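Local coordinates for cerato-platanin 1 (Moniliophthora perniciosa, PDB 3SUJ), which is of uncertain function, but binds zinc ions and is a secreted member of the cerato-platanin family with a double-psi beta-barrel fold, at residues 2-7 / 108-113. Sequence-based numbering, arbitrary orientation. Where two conformers were deposited one is given.
Sequences AVKLSY and LGTVNV
Val-3 and Leu-5 pair with Val-113 and Val-111 as antiparallel hydrogen-bonded pairs. Each pair makes two backbone bonds. Val-3 N reaches Val-113 O at 2.9 Å, and Val-113 N reaches Val-3 O at 2.8 Å. Leu-5 and Val-111 repeat the pattern. Lys-4 and Asn-112 form the non-hydrogen-bonded pair between them.

Leu-5, Val-111 and Val-113 are the buried, tightly packed part, with Val-3 at its more open edge. Val-113 fits here by both methyls. Its CG1 is anti to the carbonyl carbon (chi1 -65°) and lies 4.0 Å from Leu-5 CB. This leaves CG2 between the backbone N and the carbonyl carbon, where it meets CG2 of Val-3 in one of that residue's two conformers. Leu-100 of helix 94-101 covers Leu-5 and Val-113, and Phe-90 touches Val-3 and Leu-5.

The other face, with Lys-4, Asn-112 and Thr-110, is looser and largely exposed. Lys-4 and Asn-112 lie side by side and point the same way, with Lys-4 CG 3.9 Å from Asn-112 OD1. The lysine also passes over the methyl of Thr-110. Its side chain is close to that of Glu-88, a zinc-binding residue.

Beyond Leu-5 the direct backbone pairing gives way to side chains and water. With OG anti to its carbonyl carbon (chi1 -62°), Ser-6 accepts from Thr-110 OG1 at 2.8 Å. An alanine at Ser-6 would probably leave the Thr-110 hydroxyl without this acceptor and freer to turn. Next to it, one water accepts from Tyr-7 N and donates to Gly-109 O at 2.7 Å.

The contact joins strand 3-7 to strand 111-118 within the mixed sheet of the barrel. Its chemistry implies that backbone bonds and apolar packing hold the part from Val-3 to Leu-5, while a hydroxyl pair and a water bridge carry the join on toward Tyr-7.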
# COMPACT_ATOMS: atom_id res chain seq x y z
N ALA A 2 8.79 13.14 -6.11
CA ALA A 2 7.99 12.47 -5.03
C ALA A 2 6.49 12.37 -5.41
O ALA A 2 5.96 12.92 -6.42
CB ALA A 2 8.17 13.28 -3.75
N VAL A 3 5.83 11.57 -4.59
CA VAL A 3 4.40 11.37 -4.76
C VAL A 3 3.77 11.40 -3.41
O VAL A 3 4.41 11.34 -2.37
CB VAL A 3 4.05 10.00 -5.39
CG1 VAL A 3 4.54 9.96 -6.88
CG2 VAL A 3 4.61 8.88 -4.43
N LYS A 4 2.47 11.57 -3.43
CA LYS A 4 1.70 11.63 -2.20
C LYS A 4 1.41 10.29 -1.60
O LYS A 4 1.10 9.32 -2.33
CB LYS A 4 0.36 12.30 -2.48
CG LYS A 4 0.50 13.77 -2.81
CD LYS A 4 -0.92 14.37 -3.02
CE LYS A 4 -0.76 15.61 -3.81
NZ LYS A 4 -1.33 16.85 -3.21
N LEU A 5 1.46 10.22 -0.29
CA LEU A 5 1.04 9.06 0.48
C LEU A 5 -0.01 9.51 1.52
O LEU A 5 0.29 10.37 2.35
CB LEU A 5 2.23 8.39 1.18
CG LEU A 5 1.79 7.27 2.12
CD1 LEU A 5 1.21 6.09 1.43
CD2 LEU A 5 2.93 6.83 2.98
N SER A 6 -1.13 8.83 1.49
CA SER A 6 -2.24 9.03 2.45
C SER A 6 -2.50 7.73 3.12
O SER A 6 -1.82 6.72 2.81
CB SER A 6 -3.48 9.47 1.71
OG SER A 6 -3.16 10.75 1.08
N TYR A 7 -3.47 7.68 4.04
CA TYR A 7 -3.80 6.40 4.66
C TYR A 7 -5.30 6.18 4.65
O TYR A 7 -6.08 7.15 4.51
CB TYR A 7 -3.24 6.26 6.04
CG TYR A 7 -3.91 6.99 7.14
CD1 TYR A 7 -3.54 8.28 7.42
CD2 TYR A 7 -4.89 6.37 7.91
CE1 TYR A 7 -4.17 8.98 8.43
CE2 TYR A 7 -5.52 7.02 8.94
CZ TYR A 7 -5.17 8.31 9.20
OH TYR A 7 -5.74 9.07 10.27
N LEU A 108 -0.43 14.14 10.16
CA LEU A 108 0.01 14.64 8.86
C LEU A 108 -1.05 14.48 7.77
O LEU A 108 -1.18 15.35 6.92
CB LEU A 108 1.34 13.95 8.46
CG LEU A 108 2.50 14.29 9.41
CD1 LEU A 108 3.75 13.42 9.19
CD2 LEU A 108 2.81 15.77 9.35
N GLY A 109 -1.71 13.36 7.80
CA GLY A 109 -2.77 13.09 6.83
C GLY A 109 -2.23 12.56 5.50
O GLY A 109 -2.48 11.44 5.11
N THR A 110 -1.47 13.42 4.84
CA THR A 110 -0.81 13.13 3.50
C THR A 110 0.63 13.62 3.55
O THR A 110 0.84 14.74 4.08
CB THR A 110 -1.57 13.79 2.38
OG1 THR A 110 -2.91 13.22 2.36
CG2 THR A 110 -0.90 13.55 1.02
N VAL A 111 1.60 12.83 3.13
CA VAL A 111 3.03 13.24 3.11
C VAL A 111 3.54 12.98 1.73
O VAL A 111 2.98 12.22 0.96
CB VAL A 111 3.87 12.50 4.08
CG1 VAL A 111 3.49 12.80 5.53
CG2 VAL A 111 3.89 11.03 3.85
N ASN A 112 4.61 13.62 1.38
CA ASN A 112 5.36 13.28 0.13
C ASN A 112 6.40 12.25 0.41
O ASN A 112 7.05 12.31 1.45
CB ASN A 112 6.00 14.56 -0.45
CG ASN A 112 4.95 15.56 -0.88
OD1 ASN A 112 3.86 15.22 -1.36
ND2 ASN A 112 5.27 16.82 -0.71
N VAL A 113 6.47 11.27 -0.46
CA VAL A 113 7.46 10.18 -0.37
C VAL A 113 8.17 9.99 -1.70
O VAL A 113 7.64 10.31 -2.75
CB VAL A 113 6.78 8.84 0.03
CG1 VAL A 113 6.19 8.91 1.45
CG2 VAL A 113 5.73 8.44 -0.96
O HOH W 1 -4.86 10.24 4.79